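Local coordinates for protein glutathione S-transferase (Cupriavidus metallidurans, PDB 4MK3) that binds glutathione sulfinic acid and probably catalyses the transfer of glutathione to electrophilic substrates, at residues P32-E43 with Y175-C184; L118-L128 with Q149-M160. One frame throughout, in Å; residues are numbered along the deposited sequence. Where two conformers were deposited one is given.

In the fold
Interactions 1 and 2 are both buried, with centres about 17 Å apart, and helix 106-134 links them. Interaction 1 joins the glutathione-binding N-terminal domain to the helical C-terminal domain; interaction 2 pairs two helices inside the latter and is nested in the chain between the segments of the former. Their chemistry differs accordingly. The interdomain seam combines valine and leucine packing with a cysteine sulfur, a lysine chain and a weak tyrosine-glutamate bond, whereas 118-128 with 149-160 meet mainly through leucine, alanine, isoleucine and methionine. Polar groups tie the two together, K36 NZ bridging to D120 and Y33 OH probably hydrogen-bonding to D124. Interaction 2 also borders the second subunit.

Interaction 1 (P32-E43 with Y175-C184); sequences PYARKVRVVLAE and YTLADVAVGC. With GSF (L-gamma-glutamyl-3-sulfino-L-alanylglycine), chain E.
C184 and K36 meet where helix 32-44 of the thioredoxin-like N-terminal domain packs on the start of helix 177-192 of the all-helical C-terminal domain, the interdomain seam of the glutathione S-transferase fold. The segments run roughly antiparallel (142°). Set beside its own backbone N (chi1 -73°), C184 SG presses on the main chain, 3.5 Å from K36 N. The extended R35 chain lies against the same sulfur, R35 CD being 3.8 Å from C184 SG. K36 is a knob among L177, V180, A181 and C184; it crosses V180 at about a right angle, K36 CG lying 4.0 Å from V180 CG1. Its chain bends at chi3, and NZ goes on to E116 and D120. V39 and V180 meet tip to tip, CG1 to CG1 at 3.5 Å, while V40 CG2 packs on L177 CD1 at 3.8 Å. At the far end Y175 OH gives a weak hydrogen bond to E43 OE2 (2.8 Å), which R215 and S217 also hold. At the ligand pocket, glutathione sulfinic acid puts CB1 3.8 Å above the centre of the Y33 ring. At the R35 guanidinium edge a water joins NH1 to C184 O, while T221 and F218 take NE and NH2. T176 and D179 form the capping box that starts helix 177-192, T176 N donating to the anti lone pair of D179 OD2 at 2.8 Å.

Interaction 2 (L118-L128 with Q149-M160); sequences LADGLLDAALL and QRSKIDAALTAM. With GSF (L-gamma-glutamyl-3-sulfino-L-alanylglycine), chain B.
K152, whose CB rests on A125 CB, reaches beyond the helix pair with NZ, which donates to O31 of the glycyl carboxylate of the glutathione sulfinic acid in the second subunit's pocket, 2.7 Å distant. The same nitrogen hydrogen-bonds to L68 O of the second subunit, so it joins ligand and dimer partner. Behind it the contact is largely apolar, with the Q149 amide at one end. The amide lies across A125 and L128, Q149 NE2 being 3.5 Å from A125 CB and 3.9 Å from L128 CD1. The bend at chi2 (-52°) folds it back over this patch. An alanine here would lack the amide and is likely to uncover L128 CD1 and one side of A125, opening a gap at this end of the interface. L122 is the central knob, seated among I153, A156, L157 and M160; it crosses M160 at about a right angle, its CD1 3.6 Å from M160 CE. The extended M160 chain also brings CE to 3.6 Å from A119 CA. L118 straddles the neighbouring turn, CD1 on A156 CB at 3.8 Å and CD2 on M160 CG at 3.7 Å. The segments, antiparallel at 153° with axes 8.4 Å apart beside the small A125 and A156, belong to helices 106-134 and 143-164, the long pair of the glutathione S-transferase C-terminal domain, here bordering a ligand site shared between subunits.

Interaction 1 (P32-E43 with Y175-C184)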
loop_
_atom_site.group_PDB
_atom_site.type_symbol
_atom_site.label_atom_id
_atom_site.label_comp_id
_atom_site.label_asym_id
_atom_site.label_seq_id
_atom_site.Cartn_x
_atom_site.Cartn_y
_atom_site.Cartn_z
ATOM N N PRO A 32 -6.075 7.161 -10.107
ATOM C CA PRO A 32 -7.160 6.942 -9.136
ATOM C C PRO A 32 -6.684 7.066 -7.700
ATOM O O PRO A 32 -7.460 7.446 -6.814
ATOM C CB PRO A 32 -7.630 5.532 -9.470
ATOM C CG PRO A 32 -6.461 4.853 -10.079
ATOM C CD PRO A 32 -5.728 5.926 -10.839
ATOM N N TYR A 33 -5.410 6.769 -7.455
ATOM C CA TYR A 33 -4.837 6.984 -6.135
ATOM C C TYR A 33 -4.755 8.472 -5.842
ATOM O O TYR A 33 -5.005 8.904 -4.716
ATOM C CB TYR A 33 -3.433 6.364 -6.039
ATOM C CG TYR A 33 -3.306 4.903 -6.445
ATOM C CD1 TYR A 33 -3.516 3.878 -5.550
ATOM C CD2 TYR A 33 -2.884 4.584 -7.716
ATOM C CE1 TYR A 33 -3.347 2.549 -5.953
ATOM C CE2 TYR A 33 -2.719 3.304 -8.123
ATOM C CZ TYR A 33 -2.944 2.287 -7.251
ATOM O OH TYR A 33 -2.745 0.996 -7.675
ATOM N N ALA A 34 -4.365 9.252 -6.838
ATOM C CA ALA A 34 -4.336 10.687 -6.659
ATOM C C ALA A 34 -5.753 11.238 -6.528
ATOM O O ALA A 34 -5.984 12.187 -5.776
ATOM C CB ALA A 34 -3.616 11.364 -7.810
ATOM N N ARG A 35 -6.722 10.614 -7.205
ATOM C CA ARG A 35 -8.097 11.097 -7.090
ATOM C C ARG A 35 -8.605 10.923 -5.668
ATOM O O ARG A 35 -9.284 11.788 -5.138
ATOM C CB ARG A 35 -9.051 10.413 -8.061
ATOM C CG ARG A 35 -10.428 11.078 -8.050
ATOM C CD ARG A 35 -11.453 10.317 -8.820
ATOM N NE ARG A 35 -12.667 11.104 -9.004
ATOM C CZ ARG A 35 -13.684 10.721 -9.744
ATOM N NH1 ARG A 35 -13.666 9.519 -10.322
ATOM N NH2 ARG A 35 -14.720 11.517 -9.921
ATOM N N LYS A 36 -8.257 9.802 -5.048
ATOM C CA LYS A 36 -8.607 9.592 -3.650
ATOM C C LYS A 36 -8.119 10.733 -2.765
ATOM O O LYS A 36 -8.859 11.274 -1.935
ATOM C CB LYS A 36 -8.059 8.240 -3.164
ATOM C CG LYS A 36 -8.299 7.955 -1.684
ATOM C CD LYS A 36 -7.757 6.586 -1.247
ATOM C CE LYS A 36 -6.258 6.528 -1.434
ATOM N NZ LYS A 36 -5.641 5.301 -0.854
ATOM N N VAL A 37 -6.858 11.131 -2.949
ATOM C CA VAL A 37 -6.296 12.229 -2.185
ATOM C C VAL A 37 -6.988 13.553 -2.501
ATOM O O VAL A 37 -7.290 14.328 -1.610
ATOM C CB VAL A 37 -4.786 12.341 -2.445
ATOM C CG1 VAL A 37 -4.238 13.671 -1.909
ATOM C CG2 VAL A 37 -4.059 11.133 -1.863
ATOM N N ARG A 38 -7.240 13.814 -3.771
ATOM C CA ARG A 38 -7.906 15.040 -4.146
ATOM C C ARG A 38 -9.323 15.116 -3.580
ATOM O O ARG A 38 -9.765 16.180 -3.151
ATOM C CB ARG A 38 -7.911 15.194 -5.652
ATOM C CG ARG A 38 -6.515 15.268 -6.235
ATOM C CD ARG A 38 -6.581 15.320 -7.717
ATOM N NE ARG A 38 -7.246 16.529 -8.154
ATOM C CZ ARG A 38 -7.878 16.641 -9.306
ATOM N NH1 ARG A 38 -7.950 15.591 -10.096
ATOM N NH2 ARG A 38 -8.444 17.790 -9.651
ATOM N N VAL A 39 -10.022 13.990 -3.560
ATOM C CA VAL A 39 -11.351 13.958 -2.943
ATOM C C VAL A 39 -11.254 14.273 -1.449
ATOM O O VAL A 39 -12.026 15.075 -0.934
ATOM C CB VAL A 39 -12.060 12.622 -3.211
ATOM C CG1 VAL A 39 -13.297 12.468 -2.314
ATOM C CG2 VAL A 39 -12.437 12.517 -4.695
ATOM N N VAL A 40 -10.293 13.668 -0.757
ATOM C CA VAL A 40 -10.103 13.960 0.643
ATOM C C VAL A 40 -9.829 15.460 0.814
ATOM O O VAL A 40 -10.449 16.133 1.630
ATOM C CB VAL A 40 -8.947 13.136 1.243
ATOM C CG1 VAL A 40 -8.596 13.641 2.637
ATOM C CG2 VAL A 40 -9.337 11.653 1.289
ATOM N N LEU A 41 -8.893 16.011 0.051
ATOM C CA LEU A 41 -8.581 17.431 0.205
ATOM C C LEU A 41 -9.782 18.329 -0.052
ATOM O O LEU A 41 -9.993 19.313 0.637
ATOM C CB LEU A 41 -7.418 17.834 -0.698
ATOM C CG LEU A 41 -6.093 17.167 -0.316
ATOM C CD1 LEU A 41 -5.085 17.275 -1.433
ATOM C CD2 LEU A 41 -5.526 17.811 0.937
ATOM N N ALA A 42 -10.600 17.976 -1.034
ATOM C CA ALA A 42 -11.804 18.742 -1.317
ATOM C C ALA A 42 -12.827 18.632 -0.180
ATOM O O ALA A 42 -13.405 19.626 0.242
ATOM C CB ALA A 42 -12.419 18.271 -2.612
ATOM N N GLU A 43 -13.039 17.413 0.302
ATOM C CA GLU A 43 -13.992 17.215 1.393
ATOM C C GLU A 43 -13.578 18.010 2.635
ATOM O O GLU A 43 -14.441 18.557 3.342
ATOM C CB GLU A 43 -14.110 15.732 1.761
ATOM C CG GLU A 43 -14.662 14.821 0.678
ATOM C CD GLU A 43 -16.158 14.890 0.472
ATOM O OE1 GLU A 43 -16.855 15.598 1.235
ATOM O OE2 GLU A 43 -16.654 14.215 -0.463
ATOM N N TYR A 175 -20.320 8.610 5.843
ATOM C CA TYR A 175 -19.316 8.672 4.782
ATOM C C TYR A 175 -17.922 8.783 5.389
ATOM O O TYR A 175 -17.687 9.615 6.270
ATOM C CB TYR A 175 -19.618 9.909 3.963
ATOM C CG TYR A 175 -18.736 10.249 2.773
ATOM C CD1 TYR A 175 -18.860 9.593 1.565
ATOM C CD2 TYR A 175 -17.847 11.297 2.852
ATOM C CE1 TYR A 175 -18.099 9.957 0.480
ATOM C CE2 TYR A 175 -17.081 11.668 1.766
ATOM C CZ TYR A 175 -17.229 10.997 0.584
ATOM O OH TYR A 175 -16.511 11.384 -0.517
ATOM N N THR A 176 -17.032 7.922 4.915
ATOM C CA THR A 176 -15.653 7.869 5.391
ATOM C C THR A 176 -14.701 7.674 4.220
ATOM O O THR A 176 -15.090 7.551 3.059
ATOM C CB THR A 176 -15.431 6.673 6.356
ATOM O OG1 THR A 176 -15.549 5.444 5.628
ATOM C CG2 THR A 176 -16.400 6.692 7.538
ATOM N N LEU A 177 -13.418 7.629 4.559
ATOM C CA LEU A 177 -12.400 7.322 3.568
ATOM C C LEU A 177 -12.659 5.993 2.865
ATOM O O LEU A 177 -12.236 5.807 1.723
ATOM C CB LEU A 177 -11.032 7.315 4.256
ATOM C CG LEU A 177 -9.807 6.984 3.393
ATOM C CD1 LEU A 177 -9.631 7.984 2.264
ATOM C CD2 LEU A 177 -8.553 6.953 4.267
ATOM N N ALA A 178 -13.345 5.050 3.523
ATOM C CA ALA A 178 -13.704 3.817 2.854
ATOM C C ALA A 178 -14.502 4.078 1.582
ATOM O O ALA A 178 -14.221 3.507 0.512
ATOM C CB ALA A 178 -14.498 2.914 3.804
ATOM N N ASP A 179 -15.507 4.938 1.710
ATOM C CA ASP A 179 -16.346 5.286 0.570
ATOM C C ASP A 179 -15.577 6.016 -0.501
ATOM O O ASP A 179 -15.748 5.741 -1.696
ATOM C CB ASP A 179 -17.516 6.122 1.086
ATOM C CG ASP A 179 -18.258 5.408 2.169
ATOM O OD1 ASP A 179 -18.949 4.397 1.864
ATOM O OD2 ASP A 179 -18.111 5.820 3.340
ATOM N N VAL A 180 -14.739 6.967 -0.094
ATOM C CA VAL A 180 -13.895 7.671 -1.064
ATOM C C VAL A 180 -13.085 6.674 -1.898
ATOM O O VAL A 180 -13.063 6.745 -3.125
ATOM C CB VAL A 180 -12.944 8.648 -0.350
ATOM C CG1 VAL A 180 -12.006 9.319 -1.337
ATOM C CG2 VAL A 180 -13.702 9.699 0.416
ATOM N N ALA A 181 -12.431 5.756 -1.210
ATOM C CA ALA A 181 -11.525 4.814 -1.852
ATOM C C ALA A 181 -12.296 3.896 -2.808
ATOM O O ALA A 181 -11.893 3.681 -3.956
ATOM C CB ALA A 181 -10.765 4.044 -0.806
ATOM N N VAL A 182 -13.416 3.355 -2.349
ATOM C CA VAL A 182 -14.244 2.487 -3.181
ATOM C C VAL A 182 -14.792 3.236 -4.389
ATOM O O VAL A 182 -14.718 2.751 -5.516
ATOM C CB VAL A 182 -15.379 1.837 -2.347
ATOM C CG1 VAL A 182 -16.372 1.122 -3.258
ATOM C CG2 VAL A 182 -14.788 0.873 -1.313
ATOM N N GLY A 183 -15.263 4.465 -4.180
ATOM C CA GLY A 183 -15.773 5.265 -5.266
ATOM C C GLY A 183 -14.739 5.531 -6.343
ATOM O O GLY A 183 -15.020 5.532 -7.546
ATOM N N CYS A 184 -13.518 5.813 -5.906
ATOM C CA CYS A 184 -12.420 6.037 -6.841
ATOM C C CYS A 184 -12.075 4.784 -7.648
ATOM O O CYS A 184 -11.780 4.867 -8.862
ATOM C CB CYS A 184 -11.184 6.559 -6.111
ATOM S SG CYS A 184 -11.359 8.309 -5.579
HETATM C CB1 GSF E . 0.457 3.633 -5.692
HETATM C CG1 GSF E . 0.500 4.847 -6.610
HETATM C CD1 GSF E . 0.794 4.476 -8.047
HETATM O OE1 GSF E . 1.137 3.366 -8.401
HETATM C C1 GSF E . -0.370 4.877 -3.709
HETATM O O11 GSF E . -0.334 6.118 -3.908
HETATM O O12 GSF E . -1.339 4.384 -3.074
HETATM N N1 GSF E . 0.854 2.793 -3.431
HETATM C CA1 GSF E . 0.737 4.005 -4.239
HETATM N N2 GSF E . 0.628 5.487 -8.982
HETATM C CA2 GSF E . 0.930 5.262 -10.356
HETATM C CB2 GSF E . 0.171 6.224 -11.209
HETATM S SG2 GSF E . -1.527 5.818 -11.412
HETATM O O1S GSF E . -1.960 6.476 -12.657
HETATM O O2S GSF E . -2.282 6.296 -10.217
HETATM C C2 GSF E . 2.368 5.630 -10.650
HETATM O O2 GSF E . 2.835 6.695 -10.253
HETATM N N3 GSF E . 3.124 4.731 -11.394
HETATM C CA3 GSF E . 4.473 5.064 -11.748
HETATM C C3 GSF E . 5.432 3.882 -11.564
HETATM O O31 GSF E . 6.599 3.980 -12.050
HETATM O O32 GSF E . 5.084 2.848 -10.955
HETATM O O HOH W 1 -11.545 7.371 -10.270
#

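Interaction 2 (L118-L128 with Q149-M160)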
loop_
_atom_site.group_PDB
_atom_site.type_symbol
_atom_site.label_atom_id
_atom_site.label_comp_id
_atom_site.label_asym_id
_atom_site.label_seq_id
_atom_site.Cartn_x
_atom_site.Cartn_y
_atom_site.Cartn_z
ATOM N N LEU A 118 -8.626 -2.664 0.457
ATOM C CA LEU A 118 -9.350 -3.446 -0.533
ATOM C C LEU A 118 -9.474 -2.671 -1.836
ATOM O O LEU A 118 -9.216 -3.200 -2.920
ATOM C CB LEU A 118 -10.732 -3.822 0.004
ATOM C CG LEU A 118 -11.671 -4.590 -0.916
ATOM C CD1 LEU A 118 -11.029 -5.871 -1.433
ATOM C CD2 LEU A 118 -12.973 -4.866 -0.188
ATOM N N ALA A 119 -9.885 -1.412 -1.750
ATOM C CA ALA A 119 -10.028 -0.570 -2.932
ATOM C C ALA A 119 -8.688 -0.330 -3.628
ATOM O O ALA A 119 -8.572 -0.444 -4.847
ATOM C CB ALA A 119 -10.683 0.739 -2.560
ATOM N N ASP A 120 -7.671 -0.014 -2.842
ATOM C CA ASP A 120 -6.342 0.242 -3.386
ATOM C C ASP A 120 -5.804 -1.036 -4.034
ATOM O O ASP A 120 -5.100 -0.980 -5.038
ATOM C CB ASP A 120 -5.384 0.664 -2.258
ATOM C CG ASP A 120 -5.530 2.132 -1.817
ATOM O OD1 ASP A 120 -6.418 2.863 -2.307
ATOM O OD2 ASP A 120 -4.713 2.541 -0.963
ATOM N N GLY A 121 -6.103 -2.181 -3.437
ATOM C CA GLY A 121 -5.672 -3.458 -4.006
ATOM C C GLY A 121 -6.319 -3.789 -5.326
ATOM O O GLY A 121 -5.682 -4.362 -6.240
ATOM N N LEU A 122 -7.595 -3.456 -5.456
ATOM C CA LEU A 122 -8.294 -3.563 -6.732
ATOM C C LEU A 122 -7.562 -2.670 -7.758
ATOM O O LEU A 122 -7.245 -3.117 -8.877
ATOM C CB LEU A 122 -9.766 -3.167 -6.558
ATOM C CG LEU A 122 -10.650 -3.312 -7.789
ATOM C CD1 LEU A 122 -12.116 -3.287 -7.382
ATOM C CD2 LEU A 122 -10.412 -2.229 -8.842
ATOM N N LEU A 123 -7.266 -1.425 -7.382
ATOM C CA LEU A 123 -6.503 -0.541 -8.253
ATOM C C LEU A 123 -5.128 -1.094 -8.617
ATOM O O LEU A 123 -4.713 -0.981 -9.774
ATOM C CB LEU A 123 -6.345 0.840 -7.609
ATOM C CG LEU A 123 -7.647 1.646 -7.490
ATOM C CD1 LEU A 123 -7.362 2.958 -6.770
ATOM C CD2 LEU A 123 -8.258 1.895 -8.823
ATOM N N ASP A 124 -4.427 -1.696 -7.657
ATOM C CA ASP A 124 -3.096 -2.236 -7.946
ATOM C C ASP A 124 -3.198 -3.271 -9.068
ATOM O O ASP A 124 -2.370 -3.291 -9.974
ATOM C CB ASP A 124 -2.497 -2.907 -6.718
ATOM C CG ASP A 124 -2.157 -1.933 -5.583
ATOM O OD1 ASP A 124 -1.995 -0.700 -5.812
ATOM O OD2 ASP A 124 -1.986 -2.453 -4.445
ATOM N N ALA A 125 -4.213 -4.123 -8.986
ATOM C CA ALA A 125 -4.416 -5.178 -9.970
ATOM C C ALA A 125 -4.814 -4.582 -11.321
ATOM O O ALA A 125 -4.337 -5.017 -12.376
ATOM C CB ALA A 125 -5.470 -6.135 -9.489
ATOM N N ALA A 126 -5.690 -3.585 -11.287
ATOM C CA ALA A 126 -6.132 -2.930 -12.510
ATOM C C ALA A 126 -4.963 -2.225 -13.203
ATOM O O ALA A 126 -4.810 -2.317 -14.427
ATOM C CB ALA A 126 -7.262 -1.945 -12.206
ATOM N N LEU A 127 -4.134 -1.508 -12.443
ATOM C CA LEU A 127 -2.961 -0.882 -13.020
ATOM C C LEU A 127 -2.034 -1.897 -13.662
ATOM O O LEU A 127 -1.540 -1.680 -14.752
ATOM C CB LEU A 127 -2.195 -0.054 -11.979
ATOM C CG LEU A 127 -2.412 1.462 -12.012
ATOM C CD1 LEU A 127 -2.020 2.093 -13.359
ATOM C CD2 LEU A 127 -3.849 1.757 -11.674
ATOM N N LEU A 128 -1.776 -2.999 -12.979
ATOM C CA LEU A 128 -0.931 -4.032 -13.560
ATOM C C LEU A 128 -1.501 -4.584 -14.851
ATOM O O LEU A 128 -0.759 -4.855 -15.810
ATOM C CB LEU A 128 -0.652 -5.156 -12.564
ATOM C CG LEU A 128 0.373 -4.797 -11.481
ATOM C CD1 LEU A 128 0.351 -5.823 -10.341
ATOM C CD2 LEU A 128 1.776 -4.659 -12.041
ATOM N N GLN A 149 -4.448 -11.017 -12.364
ATOM C CA GLN A 149 -4.848 -9.696 -11.912
ATOM C C GLN A 149 -6.338 -9.449 -12.114
ATOM O O GLN A 149 -6.992 -8.864 -11.238
ATOM C CB GLN A 149 -4.012 -8.607 -12.601
ATOM C CG GLN A 149 -2.479 -8.760 -12.418
ATOM C CD GLN A 149 -2.026 -8.915 -10.958
ATOM O OE1 GLN A 149 -1.088 -9.668 -10.657
ATOM N NE2 GLN A 149 -2.661 -8.212 -10.077
ATOM N N ARG A 150 -6.881 -9.875 -13.248
ATOM C CA ARG A 150 -8.302 -9.688 -13.486
ATOM C C ARG A 150 -9.133 -10.503 -12.498
ATOM O O ARG A 150 -10.198 -10.056 -12.075
ATOM C CB ARG A 150 -8.659 -9.994 -14.935
ATOM C CG ARG A 150 -8.277 -8.844 -15.853
ATOM C CD ARG A 150 -8.537 -9.208 -17.310
ATOM N NE ARG A 150 -8.194 -8.110 -18.212
ATOM C CZ ARG A 150 -9.055 -7.200 -18.660
ATOM N NH1 ARG A 150 -10.326 -7.238 -18.296
ATOM N NH2 ARG A 150 -8.639 -6.242 -19.479
ATOM N N SER A 151 -8.641 -11.664 -12.085
ATOM C CA SER A 151 -9.353 -12.443 -11.076
ATOM C C SER A 151 -9.372 -11.723 -9.721
ATOM O O SER A 151 -10.354 -11.824 -8.993
ATOM C CB SER A 151 -8.757 -13.837 -10.932
ATOM O OG SER A 151 -9.030 -14.604 -12.091
ATOM N N LYS A 152 -8.312 -10.988 -9.379
ATOM C CA LYS A 152 -8.288 -10.251 -8.129
ATOM C C LYS A 152 -9.335 -9.156 -8.202
ATOM O O LYS A 152 -9.980 -8.849 -7.208
ATOM C CB LYS A 152 -6.931 -9.596 -7.889
ATOM C CG LYS A 152 -5.782 -10.589 -7.658
ATOM C CD LYS A 152 -4.478 -9.827 -7.365
ATOM C CE LYS A 152 -3.248 -10.730 -7.354
ATOM N NZ LYS A 152 -3.377 -11.797 -6.321
ATOM N N ILE A 153 -9.465 -8.521 -9.366
ATOM C CA ILE A 153 -10.445 -7.445 -9.501
ATOM C C ILE A 153 -11.847 -8.005 -9.261
ATOM O O ILE A 153 -12.620 -7.422 -8.486
ATOM C CB ILE A 153 -10.368 -6.760 -10.877
ATOM C CG1 ILE A 153 -9.014 -6.067 -11.050
ATOM C CG2 ILE A 153 -11.510 -5.752 -11.052
ATOM C CD1 ILE A 153 -8.701 -5.625 -12.507
ATOM N N ASP A 154 -12.163 -9.131 -9.891
ATOM C CA ASP A 154 -13.476 -9.756 -9.745
ATOM C C ASP A 154 -13.729 -10.093 -8.279
ATOM O O ASP A 154 -14.817 -9.861 -7.763
ATOM C CB ASP A 154 -13.567 -11.014 -10.565
ATOM C CG ASP A 154 -13.672 -10.747 -12.055
ATOM O OD1 ASP A 154 -13.969 -9.601 -12.457
ATOM O OD2 ASP A 154 -13.459 -11.701 -12.812
ATOM N N ALA A 155 -12.736 -10.673 -7.622
ATOM C CA ALA A 155 -12.873 -11.061 -6.222
ATOM C C ALA A 155 -13.036 -9.848 -5.321
ATOM O O ALA A 155 -13.839 -9.851 -4.372
ATOM C CB ALA A 155 -11.667 -11.906 -5.794
ATOM N N ALA A 156 -12.286 -8.794 -5.614
ATOM C CA ALA A 156 -12.383 -7.580 -4.804
ATOM C C ALA A 156 -13.764 -6.955 -4.954
ATOM O O ALA A 156 -14.323 -6.453 -3.977
ATOM C CB ALA A 156 -11.306 -6.595 -5.196
ATOM N N LEU A 157 -14.293 -6.941 -6.174
ATOM C CA LEU A 157 -15.645 -6.428 -6.408
ATOM C C LEU A 157 -16.673 -7.207 -5.618
ATOM O O LEU A 157 -17.552 -6.615 -5.010
ATOM C CB LEU A 157 -16.002 -6.419 -7.886
ATOM C CG LEU A 157 -15.235 -5.404 -8.726
ATOM C CD1 LEU A 157 -15.334 -5.792 -10.182
ATOM C CD2 LEU A 157 -15.788 -4.005 -8.465
ATOM N N THR A 158 -16.582 -8.529 -5.638
ATOM C CA THR A 158 -17.520 -9.349 -4.885
ATOM C C THR A 158 -17.403 -9.025 -3.397
ATOM O O THR A 158 -18.412 -8.919 -2.702
ATOM C CB THR A 158 -17.222 -10.800 -5.104
ATOM O OG1 THR A 158 -17.473 -11.114 -6.478
ATOM C CG2 THR A 158 -18.115 -11.685 -4.246
ATOM N N ALA A 159 -16.187 -8.874 -2.901
ATOM C CA ALA A 159 -16.001 -8.545 -1.489
ATOM C C ALA A 159 -16.565 -7.174 -1.159
ATOM O O ALA A 159 -17.135 -6.969 -0.084
ATOM C CB ALA A 159 -14.522 -8.623 -1.097
ATOM N N MET A 160 -16.399 -6.212 -2.057
ATOM C CA MET A 160 -16.947 -4.882 -1.806
ATOM C C MET A 160 -18.472 -4.984 -1.719
ATOM O O MET A 160 -19.087 -4.351 -0.858
ATOM C CB MET A 160 -16.584 -3.908 -2.913
ATOM C CG MET A 160 -15.123 -3.500 -2.938
ATOM S SD MET A 160 -14.795 -2.508 -4.412
ATOM C CE MET A 160 -13.111 -1.997 -4.120
HETATM C CB1 GSF B . 1.401 -6.614 -0.306
HETATM C CG1 GSF B . 1.509 -8.071 0.124
HETATM C CD1 GSF B . 2.005 -8.968 -0.989
HETATM O OE1 GSF B . 2.128 -8.607 -2.143
HETATM C C1 GSF B . 0.909 -5.744 1.966
HETATM O O11 GSF B . 0.686 -6.683 2.771
HETATM O O12 GSF B . 1.560 -4.739 2.359
HETATM N N1 GSF B . 0.210 -4.501 -0.005
HETATM C CA1 GSF B . 0.405 -5.838 0.551
HETATM N N2 GSF B . 2.347 -10.261 -0.622
HETATM C CA2 GSF B . 2.773 -11.205 -1.600
HETATM C CB2 GSF B . 3.597 -12.270 -0.955
HETATM S SG2 GSF B . 5.239 -11.775 -0.572
HETATM O O1S GSF B . 6.033 -13.013 -0.494
HETATM O O2S GSF B . 5.225 -11.019 0.715
HETATM C C2 GSF B . 1.592 -11.985 -2.134
HETATM O O2 GSF B . 0.764 -12.471 -1.367
HETATM N N3 GSF B . 1.494 -12.140 -3.512
HETATM C CA3 GSF B . 0.423 -12.923 -4.062
HETATM C C3 GSF B . -0.212 -12.259 -5.289
HETATM O O31 GSF B . -1.010 -12.948 -5.992
HETATM O O32 GSF B . 0.043 -11.075 -5.596
#